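Local coordinates for protein dihydroorotate dehydrogenase (Schistosoma mansoni, PDB 6UY4) that probably catalyses the quinone-dependent oxidation of (S)-dihydroorotate to orotate in de novo pyrimidine synthesis, with flavin mononucleotide as its bound cofactor, at residues I238-S243 and K252-V257; M268-T273 and R316-L321; K217-L222 and S261-D266; I242-N247 and R305-K310. All blocks are in the same frame, centred on the assembly; numbering follows the deposited sequence.

Interaction 1: I238-S243 and K252-V257. With FMN (flavin mononucleotide), chain G.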
# COMPACT_ATOMS: atom_id res chain seq x y z
N ILE A 238 7.49 -13.05 2.10
CA ILE A 238 8.05 -11.97 1.30
C ILE A 238 7.10 -11.70 0.15
O ILE A 238 6.84 -12.58 -0.68
CB ILE A 238 9.46 -12.31 0.79
CG1 ILE A 238 10.44 -12.43 1.95
CG2 ILE A 238 9.93 -11.26 -0.20
CD1 ILE A 238 10.67 -11.14 2.70
N LEU A 239 6.58 -10.48 0.08
CA LEU A 239 5.65 -10.08 -0.97
C LEU A 239 6.31 -9.05 -1.89
O LEU A 239 7.19 -8.30 -1.48
CB LEU A 239 4.36 -9.50 -0.38
CG LEU A 239 3.27 -10.49 0.04
CD1 LEU A 239 3.70 -11.35 1.22
CD2 LEU A 239 1.99 -9.75 0.35
N LEU A 240 5.86 -9.04 -3.14
CA LEU A 240 6.38 -8.14 -4.16
C LEU A 240 5.24 -7.26 -4.66
O LEU A 240 4.24 -7.77 -5.18
CB LEU A 240 7.00 -8.93 -5.31
CG LEU A 240 8.16 -8.25 -6.04
CD1 LEU A 240 9.28 -7.94 -5.06
CD2 LEU A 240 8.67 -9.13 -7.18
N LYS A 241 5.39 -5.95 -4.51
CA LYS A 241 4.38 -4.99 -4.92
C LYS A 241 4.81 -4.34 -6.23
O LYS A 241 5.90 -3.77 -6.31
CB LYS A 241 4.17 -3.93 -3.83
CG LYS A 241 3.03 -2.96 -4.12
CD LYS A 241 2.77 -2.07 -2.92
CE LYS A 241 1.62 -1.12 -3.17
NZ LYS A 241 1.33 -0.28 -1.97
N ILE A 242 3.96 -4.43 -7.24
CA ILE A 242 4.29 -3.98 -8.58
C ILE A 242 3.41 -2.79 -8.96
O ILE A 242 2.47 -2.43 -8.24
CB ILE A 242 4.16 -5.11 -9.62
CG1 ILE A 242 2.69 -5.48 -9.81
CG2 ILE A 242 4.97 -6.32 -9.20
CD1 ILE A 242 2.45 -6.51 -10.89
N SER A 243 3.72 -2.19 -10.10
CA SER A 243 3.07 -1.06 -10.75
C SER A 243 2.10 -1.54 -11.82
O SER A 243 2.37 -2.54 -12.49
CB SER A 243 4.12 -0.14 -11.39
OG SER A 243 3.50 0.91 -12.12
N LYS A 252 5.09 -10.39 -17.48
CA LYS A 252 5.37 -11.82 -17.49
C LYS A 252 6.75 -12.11 -16.90
O LYS A 252 6.93 -13.12 -16.20
CB LYS A 252 5.29 -12.37 -18.92
CG LYS A 252 3.90 -12.28 -19.53
CD LYS A 252 3.91 -12.74 -20.98
CE LYS A 252 2.52 -12.63 -21.60
NZ LYS A 252 2.50 -13.11 -23.01
N ASP A 253 7.72 -11.24 -17.16
CA ASP A 253 9.06 -11.44 -16.61
C ASP A 253 9.06 -11.36 -15.09
O ASP A 253 9.72 -12.15 -14.42
CB ASP A 253 10.03 -10.42 -17.20
CG ASP A 253 10.30 -10.65 -18.68
OD1 ASP A 253 9.79 -11.66 -19.22
OD2 ASP A 253 11.02 -9.84 -19.29
N ILE A 254 8.32 -10.39 -14.54
CA ILE A 254 8.23 -10.27 -13.08
C ILE A 254 7.62 -11.52 -12.48
O ILE A 254 8.11 -12.05 -11.47
CB ILE A 254 7.43 -9.01 -12.70
CG1 ILE A 254 8.16 -7.75 -13.17
CG2 ILE A 254 7.20 -8.95 -11.20
CD1 ILE A 254 7.42 -6.47 -12.89
N VAL A 255 6.54 -12.03 -13.09
CA VAL A 255 5.89 -13.23 -12.58
C VAL A 255 6.83 -14.43 -12.67
O VAL A 255 6.88 -15.26 -11.76
CB VAL A 255 4.57 -13.48 -13.34
CG1 VAL A 255 3.99 -14.84 -12.97
CG2 VAL A 255 3.57 -12.37 -13.04
N GLU A 256 7.58 -14.53 -13.77
CA GLU A 256 8.48 -15.67 -13.95
C GLU A 256 9.54 -15.71 -12.87
O GLU A 256 9.77 -16.75 -12.23
CB GLU A 256 9.13 -15.61 -15.34
CG GLU A 256 10.24 -16.62 -15.53
CD GLU A 256 10.89 -16.52 -16.90
OE1 GLU A 256 10.30 -15.89 -17.79
OE2 GLU A 256 12.00 -17.07 -17.07
N VAL A 257 10.22 -14.58 -12.64
CA VAL A 257 11.25 -14.53 -11.61
C VAL A 257 10.65 -14.77 -10.23
O VAL A 257 11.25 -15.45 -9.38
CB VAL A 257 11.99 -13.18 -11.67
CG1 VAL A 257 12.96 -13.05 -10.51
CG2 VAL A 257 12.73 -13.04 -12.99
N1 FMN G . 2.71 2.58 -1.61
C2 FMN G . 3.86 1.99 -1.12
O2 FMN G . 4.13 0.83 -1.42
N3 FMN G . 4.70 2.69 -0.28
C4 FMN G . 4.40 3.99 0.07
O4 FMN G . 5.15 4.62 0.81
C4A FMN G . 3.24 4.59 -0.43
N5 FMN G . 2.94 5.89 -0.09
C5A FMN G . 1.79 6.49 -0.58
C6 FMN G . 1.49 7.80 -0.23
C7 FMN G . 0.34 8.40 -0.72
C7M FMN G . 0.02 9.82 -0.34
C8 FMN G . -0.51 7.69 -1.57
C8M FMN G . -1.75 8.34 -2.10
C9 FMN G . -0.20 6.38 -1.92
C9A FMN G . 0.95 5.77 -1.43
N10 FMN G . 1.25 4.47 -1.77
C10 FMN G . 2.40 3.88 -1.27
C1' FMN G . 0.36 3.68 -2.68
C2' FMN G . -0.73 2.97 -1.88
O2' FMN G . -0.14 2.19 -0.86
C3' FMN G . -1.56 2.07 -2.78
O3' FMN G . -0.71 1.21 -3.51
C4' FMN G . -2.43 2.86 -3.75
O4' FMN G . -2.68 4.16 -3.25
C5' FMN G . -3.75 2.13 -3.92
O5' FMN G . -4.69 2.93 -4.59
P FMN G . -6.00 3.40 -3.80
O1P FMN G . -6.87 4.19 -4.76
O2P FMN G . -6.75 2.20 -3.27
O3P FMN G . -5.59 4.30 -2.66
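Strand 238-242 and helix 248-259 are the first two elements of a beta-alpha-beta unit in the TIM-type barrel, and they meet where L240 and I242 of the strand pack on I254 of the helix. All of it is methyl against methyl and buried. I254 does the touching with its CG2 branch, which chi1 of -64° for CG1 leaves anti to the backbone N. From there CG2 lies 4.0 Å from I242 CG2, the two isoleucines crossing obliquely, and 4.3 Å from L240 CD2. One helix residue is thus seated against two strand residues that are two positions apart on the same face.

K241, between them in sequence, points the opposite way, toward the cofactor in the barrel interior. Its side chain is fully extended, chi1 -174° and every later torsion near 180°, which carries the amine right up to the flavin. There the amine bridges the pyrimidine edge and the ribityl chain. On the pyrimidine side K241 NZ donates to FMN O2 at 3.1 Å and also to FMN N1. Its bond to the ribityl FMN O2' is weak, while K241 NZ to FMN O3' measures 3.0 Å.

Interaction 2: M268-T273 and R316-L321. With FMN (flavin mononucleotide), chain G.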
# COMPACT_ATOMS: atom_id res chain seq x y z
N MET A 268 2.13 -11.51 -4.05
CA MET A 268 2.29 -10.26 -4.78
C MET A 268 1.17 -9.30 -4.43
O MET A 268 0.07 -9.71 -4.03
CB MET A 268 2.33 -10.50 -6.30
CG MET A 268 3.53 -11.29 -6.78
SD MET A 268 3.57 -11.46 -8.57
CE MET A 268 3.55 -9.74 -9.07
N ILE A 269 1.45 -8.02 -4.61
CA ILE A 269 0.50 -6.94 -4.34
C ILE A 269 0.30 -6.16 -5.63
O ILE A 269 1.27 -5.62 -6.19
CB ILE A 269 0.98 -6.02 -3.21
CG1 ILE A 269 1.05 -6.80 -1.89
CG2 ILE A 269 0.06 -4.82 -3.07
CD1 ILE A 269 1.50 -5.97 -0.71
N ILE A 270 -0.94 -6.10 -6.11
CA ILE A 270 -1.28 -5.43 -7.36
C ILE A 270 -2.42 -4.46 -7.06
O ILE A 270 -3.54 -4.90 -6.75
CB ILE A 270 -1.68 -6.42 -8.46
CG1 ILE A 270 -0.57 -7.45 -8.70
CG2 ILE A 270 -1.99 -5.68 -9.75
CD1 ILE A 270 -0.76 -8.75 -7.93
N SER A 271 -2.16 -3.16 -7.17
CA SER A 271 -0.86 -2.62 -7.55
C SER A 271 -0.60 -1.30 -6.83
O SER A 271 -1.27 -0.97 -5.86
CB SER A 271 -0.79 -2.40 -9.07
OG SER A 271 -1.78 -1.49 -9.50
N ASN A 272 0.38 -0.54 -7.33
CA ASN A 272 0.67 0.78 -6.79
C ASN A 272 -0.09 1.84 -7.58
O ASN A 272 -1.21 1.60 -8.03
CB ASN A 272 2.18 1.04 -6.81
CG ASN A 272 2.62 2.03 -5.75
OD1 ASN A 272 2.01 3.09 -5.57
ND2 ASN A 272 3.69 1.69 -5.03
N THR A 273 0.51 3.02 -7.76
CA THR A 273 -0.14 4.13 -8.43
C THR A 273 0.29 4.20 -9.90
O THR A 273 1.30 3.63 -10.31
CB THR A 273 0.19 5.45 -7.73
OG1 THR A 273 1.61 5.64 -7.68
CG2 THR A 273 -0.37 5.46 -6.32
N ARG A 316 -5.98 -9.16 -12.69
CA ARG A 316 -6.54 -10.29 -13.42
C ARG A 316 -5.51 -10.92 -14.35
O ARG A 316 -5.55 -12.13 -14.59
CB ARG A 316 -7.78 -9.85 -14.20
CG ARG A 316 -8.57 -10.99 -14.81
CD ARG A 316 -9.87 -10.50 -15.45
NE ARG A 316 -10.79 -9.93 -14.47
CZ ARG A 316 -11.07 -8.63 -14.38
NH1 ARG A 316 -10.49 -7.76 -15.20
NH2 ARG A 316 -11.92 -8.20 -13.46
N LYS A 317 -4.57 -10.12 -14.86
CA LYS A 317 -3.50 -10.68 -15.69
C LYS A 317 -2.52 -11.49 -14.85
O LYS A 317 -2.19 -12.63 -15.19
CB LYS A 317 -2.77 -9.56 -16.43
CG LYS A 317 -3.55 -8.93 -17.58
CD LYS A 317 -2.70 -7.90 -18.31
CE LYS A 317 -3.44 -7.32 -19.51
N VAL A 318 -2.04 -10.90 -13.75
CA VAL A 318 -1.05 -11.58 -12.91
C VAL A 318 -1.61 -12.88 -12.35
O VAL A 318 -0.92 -13.90 -12.29
CB VAL A 318 -0.57 -10.63 -11.79
CG1 VAL A 318 0.36 -11.37 -10.83
CG2 VAL A 318 0.13 -9.42 -12.39
N SER A 319 -2.88 -12.86 -11.93
CA SER A 319 -3.50 -14.08 -11.41
C SER A 319 -3.53 -15.19 -12.45
O SER A 319 -3.47 -16.37 -12.11
CB SER A 319 -4.91 -13.78 -10.91
OG SER A 319 -5.49 -14.92 -10.30
N ALA A 320 -3.61 -14.82 -13.74
CA ALA A 320 -3.57 -15.83 -14.79
C ALA A 320 -2.15 -16.33 -15.04
O ALA A 320 -1.95 -17.51 -15.33
CB ALA A 320 -4.16 -15.26 -16.08
N LEU A 321 -1.16 -15.44 -14.93
CA LEU A 321 0.23 -15.85 -15.17
C LEU A 321 0.75 -16.73 -14.04
O LEU A 321 1.54 -17.65 -14.29
CB LEU A 321 1.11 -14.61 -15.34
CG LEU A 321 0.71 -13.67 -16.48
CD1 LEU A 321 1.65 -12.47 -16.54
CD2 LEU A 321 0.70 -14.41 -17.81
N1 FMN G . 2.71 2.58 -1.61
C2 FMN G . 3.86 1.99 -1.12
O2 FMN G . 4.13 0.83 -1.42
N3 FMN G . 4.70 2.69 -0.28
C4 FMN G . 4.40 3.99 0.07
O4 FMN G . 5.15 4.62 0.81
C4A FMN G . 3.24 4.59 -0.43
N5 FMN G . 2.94 5.89 -0.09
C5A FMN G . 1.79 6.49 -0.58
C6 FMN G . 1.49 7.80 -0.23
C7 FMN G . 0.34 8.40 -0.72
C7M FMN G . 0.02 9.82 -0.34
C8 FMN G . -0.51 7.69 -1.57
C8M FMN G . -1.75 8.34 -2.10
C9 FMN G . -0.20 6.38 -1.92
C9A FMN G . 0.95 5.77 -1.43
N10 FMN G . 1.25 4.47 -1.77
C10 FMN G . 2.40 3.88 -1.27
C1' FMN G . 0.36 3.68 -2.68
C2' FMN G . -0.73 2.97 -1.88
O2' FMN G . -0.14 2.19 -0.86
C3' FMN G . -1.56 2.07 -2.78
O3' FMN G . -0.71 1.21 -3.51
C4' FMN G . -2.43 2.86 -3.75
O4' FMN G . -2.68 4.16 -3.25
C5' FMN G . -3.75 2.13 -3.92
O5' FMN G . -4.69 2.93 -4.59
P FMN G . -6.00 3.40 -3.80
O1P FMN G . -6.87 4.19 -4.76
O2P FMN G . -6.75 2.20 -3.27
O3P FMN G . -5.59 4.30 -2.66
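V318, on helix 305-321, presses a single methyl between M268 and I270 of strand 267-270, and these three buried residues make up the packed part of the contact. The methyl is CG1: a chi1 of 174° puts it anti to the backbone N, and it is this branch that meets the strand. M268 comes across it at a slant: its SD lies 3.9 Å from V318 CG1, and the bend at chi3 (57°) folds the terminal CE back so that it stays 4.0 Å from the same methyl. I270 arrives differently, reaching out tip to tip until its CD1 is 4.1 Å from V318 CG1. L251 of helix 248-259 also touches V318, so the valine sits where two barrel helices meet the sheet.

The exposed side of the helix is looser. R316 and A320 take no part in the packing, R316 making a salt bridge to D313 of its own helix. K317 touches D248 of the neighbouring helix, and L321 leans along that helix on K252 and V255.

Beyond I270 the strand runs out and a cis peptide precedes S271, whose carbonyl then reaches the cofactor: S271 O accepts a weak bond from FMN O3' at 3.3 Å. N272 OD1 stands 3.4 Å from FMN C1', a van der Waals approach. With no hydrogen bond between them, strand and helix are joined by apolar contact, while the polar link from 268-273 to the cofactor is the weak one at S271 O.

Interaction 3: K217-L222 and S261-D266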
# COMPACT_ATOMS: atom_id res chain seq x y z
N LYS A 217 18.45 -7.88 -12.66
CA LYS A 217 18.58 -7.15 -11.40
C LYS A 217 17.47 -7.53 -10.43
O LYS A 217 17.69 -7.58 -9.21
CB LYS A 217 18.58 -5.64 -11.65
CG LYS A 217 19.94 -5.08 -12.04
CD LYS A 217 20.96 -5.28 -10.93
N LEU A 218 16.27 -7.81 -10.95
CA LEU A 218 15.19 -8.28 -10.09
C LEU A 218 15.49 -9.67 -9.55
O LEU A 218 15.27 -9.94 -8.36
CB LEU A 218 13.86 -8.27 -10.86
CG LEU A 218 12.66 -8.84 -10.11
CD1 LEU A 218 12.42 -8.08 -8.81
CD2 LEU A 218 11.42 -8.82 -10.98
N ARG A 219 15.98 -10.57 -10.41
CA ARG A 219 16.36 -11.90 -9.95
C ARG A 219 17.48 -11.83 -8.93
O ARG A 219 17.49 -12.58 -7.94
CB ARG A 219 16.77 -12.77 -11.14
CG ARG A 219 16.95 -14.24 -10.81
CD ARG A 219 17.59 -14.99 -11.96
NE ARG A 219 16.85 -14.85 -13.21
CZ ARG A 219 15.87 -15.66 -13.60
NH1 ARG A 219 15.51 -16.69 -12.84
NH2 ARG A 219 15.26 -15.45 -14.76
N ASP A 220 18.45 -10.93 -9.14
CA ASP A 220 19.51 -10.73 -8.17
C ASP A 220 18.95 -10.21 -6.85
O ASP A 220 19.35 -10.66 -5.77
CB ASP A 220 20.56 -9.77 -8.73
CG ASP A 220 21.41 -9.14 -7.64
OD1 ASP A 220 22.34 -9.82 -7.15
OD2 ASP A 220 21.14 -7.98 -7.28
N LEU A 221 18.02 -9.25 -6.92
CA LEU A 221 17.43 -8.69 -5.71
C LEU A 221 16.69 -9.77 -4.93
O LEU A 221 16.88 -9.92 -3.72
CB LEU A 221 16.49 -7.54 -6.07
CG LEU A 221 15.60 -7.00 -4.95
CD1 LEU A 221 16.44 -6.42 -3.82
CD2 LEU A 221 14.64 -5.95 -5.49
N LEU A 222 15.83 -10.54 -5.61
CA LEU A 222 15.07 -11.58 -4.92
C LEU A 222 15.98 -12.67 -4.36
O LEU A 222 15.67 -13.25 -3.32
CB LEU A 222 14.03 -12.18 -5.86
CG LEU A 222 12.92 -11.24 -6.32
CD1 LEU A 222 11.87 -12.01 -7.12
CD2 LEU A 222 12.28 -10.55 -5.13
N SER A 261 11.96 -21.48 -8.79
CA SER A 261 12.25 -22.19 -7.55
C SER A 261 13.44 -21.58 -6.82
O SER A 261 13.48 -21.61 -5.58
CB SER A 261 12.50 -23.67 -7.84
OG SER A 261 13.57 -23.83 -8.75
N LYS A 262 14.41 -21.03 -7.55
CA LYS A 262 15.57 -20.43 -6.90
C LYS A 262 15.25 -19.07 -6.27
O LYS A 262 15.94 -18.66 -5.34
CB LYS A 262 16.72 -20.28 -7.90
CG LYS A 262 17.24 -21.60 -8.43
N THR A 263 14.23 -18.37 -6.77
CA THR A 263 13.85 -17.06 -6.26
C THR A 263 12.34 -16.97 -6.11
O THR A 263 11.69 -16.04 -6.60
CB THR A 263 14.37 -15.94 -7.17
OG1 THR A 263 14.01 -16.22 -8.52
CG2 THR A 263 15.88 -15.81 -7.06
N ARG A 264 11.75 -17.94 -5.42
CA ARG A 264 10.30 -18.00 -5.26
C ARG A 264 9.88 -17.17 -4.06
O ARG A 264 10.31 -17.42 -2.93
CB ARG A 264 9.84 -19.45 -5.09
CG ARG A 264 8.33 -19.57 -4.93
CD ARG A 264 7.89 -21.02 -4.92
NE ARG A 264 6.44 -21.14 -4.83
CZ ARG A 264 5.62 -21.09 -5.87
NH1 ARG A 264 6.11 -20.93 -7.09
NH2 ARG A 264 4.31 -21.20 -5.70
N ILE A 265 9.02 -16.18 -4.30
CA ILE A 265 8.47 -15.35 -3.23
C ILE A 265 7.18 -15.99 -2.73
O ILE A 265 6.83 -17.10 -3.14
CB ILE A 265 8.22 -13.91 -3.71
CG1 ILE A 265 7.16 -13.89 -4.82
CG2 ILE A 265 9.51 -13.28 -4.19
CD1 ILE A 265 6.76 -12.51 -5.24
N ASP A 266 6.46 -15.29 -1.85
CA ASP A 266 5.28 -15.84 -1.20
C ASP A 266 3.98 -15.21 -1.65
O ASP A 266 2.91 -15.78 -1.38
CB ASP A 266 5.41 -15.71 0.32
CG ASP A 266 6.60 -16.47 0.87
OD1 ASP A 266 6.68 -17.70 0.66
OD2 ASP A 266 7.47 -15.83 1.51
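Apolar contacts come first, carried by L222 on helix 215-230 and by T263 and I265 of the loop that precedes strand 267-270. L222 opens its fork over a single methyl: both CD1 and CD2 of L222 lie 4.0 Å from I265 CG2. That branch of I265 stands anti to its carbonyl carbon because CG1, at chi1 63°, takes the place between N and C. Nearer the backbone, L222 CB rests 4.0 Å from T263 CB, which suits the close chain approach here, where the CA atoms of L222 and T263 are the nearest pair. T263 CG2 also lies 4.2 Å from the aliphatic R219 CG.

One contact of a carbon with a polar atom follows: T263 CG2 sits 3.7 Å from R219 O, against the helix backbone.

Hydrogen bonds between the two segments are absent, and the polar groups look elsewhere. T263 OG1 donates to V257 O, in the last turn of helix 248-259, which leaves its methyl to face L222 and R219. D266 OD2 forms a salt bridge with R229, further along helix 215-230, and accepts a bond from the backbone N of I238.

L240 of strand 238-242 touches both L222 and I265. This is the layering of a TIM-type barrel at the N-terminal end of its strands, away from the cofactor, where a helix-to-strand loop tucks against the preceding helix of the outer ring.

Interaction 4: I242-N247 and R305-K310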
# COMPACT_ATOMS: atom_id res chain seq x y z
N ILE A 242 3.96 -4.43 -7.24
CA ILE A 242 4.29 -3.98 -8.58
C ILE A 242 3.41 -2.79 -8.96
O ILE A 242 2.47 -2.43 -8.24
CB ILE A 242 4.16 -5.11 -9.62
CG1 ILE A 242 2.69 -5.48 -9.81
CG2 ILE A 242 4.97 -6.32 -9.20
CD1 ILE A 242 2.45 -6.51 -10.89
N SER A 243 3.72 -2.19 -10.10
CA SER A 243 3.07 -1.06 -10.75
C SER A 243 2.10 -1.54 -11.82
O SER A 243 2.37 -2.54 -12.49
CB SER A 243 4.12 -0.14 -11.39
OG SER A 243 3.50 0.91 -12.12
N PRO A 244 0.97 -0.86 -11.99
CA PRO A 244 0.01 -1.26 -13.04
C PRO A 244 0.40 -0.80 -14.44
O PRO A 244 -0.34 -1.10 -15.39
CB PRO A 244 -1.29 -0.58 -12.58
CG PRO A 244 -0.81 0.65 -11.88
CD PRO A 244 0.47 0.27 -11.20
N ASP A 245 1.51 -0.10 -14.59
CA ASP A 245 1.92 0.45 -15.87
C ASP A 245 2.90 -0.44 -16.62
O ASP A 245 3.38 -0.05 -17.69
CB ASP A 245 2.54 1.84 -15.67
CG ASP A 245 1.59 2.79 -14.97
OD1 ASP A 245 0.36 2.66 -15.17
OD2 ASP A 245 2.07 3.67 -14.22
N GLU A 246 3.22 -1.62 -16.09
CA GLU A 246 4.10 -2.54 -16.78
C GLU A 246 3.41 -3.10 -18.02
O GLU A 246 2.23 -3.44 -17.99
CB GLU A 246 4.51 -3.68 -15.86
CG GLU A 246 5.05 -3.24 -14.50
CD GLU A 246 6.49 -2.78 -14.55
OE1 GLU A 246 7.10 -2.81 -15.64
OE2 GLU A 246 7.02 -2.38 -13.49
N ASN A 247 4.16 -3.19 -19.12
CA ASN A 247 3.61 -3.79 -20.33
C ASN A 247 3.48 -5.30 -20.14
O ASN A 247 3.86 -5.87 -19.11
CB ASN A 247 4.47 -3.44 -21.54
CG ASN A 247 5.94 -3.80 -21.36
OD1 ASN A 247 6.27 -4.87 -20.84
ND2 ASN A 247 6.82 -2.91 -21.79
N ARG A 305 -10.41 6.32 -7.30
CA ARG A 305 -11.34 5.64 -8.20
C ARG A 305 -10.86 5.54 -9.65
O ARG A 305 -11.08 4.49 -10.26
CB ARG A 305 -12.71 6.33 -8.13
CG ARG A 305 -13.20 6.58 -6.71
CD ARG A 305 -14.70 6.77 -6.67
NE ARG A 305 -15.41 5.52 -6.96
CZ ARG A 305 -16.73 5.39 -6.92
NH1 ARG A 305 -17.50 6.43 -6.61
NH2 ARG A 305 -17.29 4.22 -7.20
N PRO A 306 -10.23 6.56 -10.25
CA PRO A 306 -9.73 6.39 -11.63
C PRO A 306 -8.72 5.27 -11.80
O PRO A 306 -8.41 4.91 -12.94
CB PRO A 306 -9.10 7.75 -11.94
CG PRO A 306 -9.80 8.70 -11.06
CD PRO A 306 -10.07 7.96 -9.79
N LEU A 307 -8.21 4.70 -10.70
CA LEU A 307 -7.23 3.62 -10.77
C LEU A 307 -7.87 2.24 -10.78
O LEU A 307 -7.23 1.29 -11.24
CB LEU A 307 -6.27 3.73 -9.58
CG LEU A 307 -5.16 2.69 -9.42
CD1 LEU A 307 -4.23 2.71 -10.62
CD2 LEU A 307 -4.39 2.92 -8.14
N PHE A 308 -9.12 2.11 -10.32
CA PHE A 308 -9.70 0.79 -10.10
C PHE A 308 -9.72 -0.05 -11.37
O PHE A 308 -9.38 -1.24 -11.33
CB PHE A 308 -11.12 0.93 -9.55
CG PHE A 308 -11.90 -0.35 -9.56
CD1 PHE A 308 -11.68 -1.32 -8.59
CD2 PHE A 308 -12.84 -0.60 -10.54
CE1 PHE A 308 -12.39 -2.50 -8.60
CE2 PHE A 308 -13.55 -1.78 -10.56
CZ PHE A 308 -13.33 -2.73 -9.59
N GLU A 309 -10.10 0.54 -12.50
CA GLU A 309 -10.26 -0.25 -13.72
C GLU A 309 -8.93 -0.83 -14.19
O GLU A 309 -8.86 -1.99 -14.59
CB GLU A 309 -10.90 0.60 -14.82
CG GLU A 309 -11.12 -0.15 -16.12
CD GLU A 309 -11.87 0.67 -17.15
OE1 GLU A 309 -12.39 1.75 -16.79
OE2 GLU A 309 -11.94 0.24 -18.32
N LYS A 310 -7.86 -0.03 -14.13
CA LYS A 310 -6.56 -0.49 -14.61
C LYS A 310 -5.92 -1.47 -13.62
O LYS A 310 -5.45 -2.54 -14.02
CB LYS A 310 -5.64 0.70 -14.87
CG LYS A 310 -4.40 0.35 -15.67
CD LYS A 310 -3.62 1.59 -16.07
CE LYS A 310 -2.47 1.24 -16.99
NZ LYS A 310 -1.71 2.45 -17.42
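Residues S243 to E246 make a type I beta turn that brings P244 alongside the start of helix 305-321, with the CA atoms of P244 and K310 6.8 Å apart. P244 meets L307 at about a right angle, its ring carbon CG lying 4.2 Å from L307 CD1. L307 also touches the flavin mononucleotide, so the proline backs a residue of the cofactor pocket. S271, another FMN-binding residue, packs on P244 as well.

K310 is the long arm of the contact. Its chain is extended throughout, with CG anti to the backbone N at chi1 -166°, and it runs past P244, its CE 3.5 Å from P244 O, before the amine reaches D245. There K310 NZ and D245 OD1 form a salt bridge and hydrogen bond at 3.1 Å. The amine comes to the anti side of the carboxylate, 29° out of its plane, and the two side chains cross at about a right angle.

In the TIM-type barrel this turn follows the C-terminal end of strand 238-242, the end where the flavin binds, and leads into helix 248-259, whose N-cap is N247. The partner helix 305-321 packs on the neighbouring strand, 267-270.

D245 is held from more than one direction. Its second carboxylate oxygen, OD2, accepts a bond from the backbone N of L275, while its own backbone N makes a weak bond to S243 OG at 3.3 Å. K310 lies at the exposed rim of the contact, and its salt bridge forms at the edge open to solvent.

Interactions 1 and 2 are the core contacts: neighbouring strands 238-242 and 267-270, hydrogen-bonded to each other, each receive an outer helix by purely apolar packing, and each sends polar groups to the flavin. Interaction 3 is also buried but lies toward the N-terminal ends of the strands, away from the flavin, and interaction 1 is nested within its chain loop; V257 and I238 bond directly to its loop residues. Interaction 4 shares I242 and S243 with interaction 1 and helix 305-321 with interaction 2. Only partly buried, it alone bridges its two segments with a salt bridge. Interactions 3 and 4 are farthest apart, their centres about 23 Å from each other.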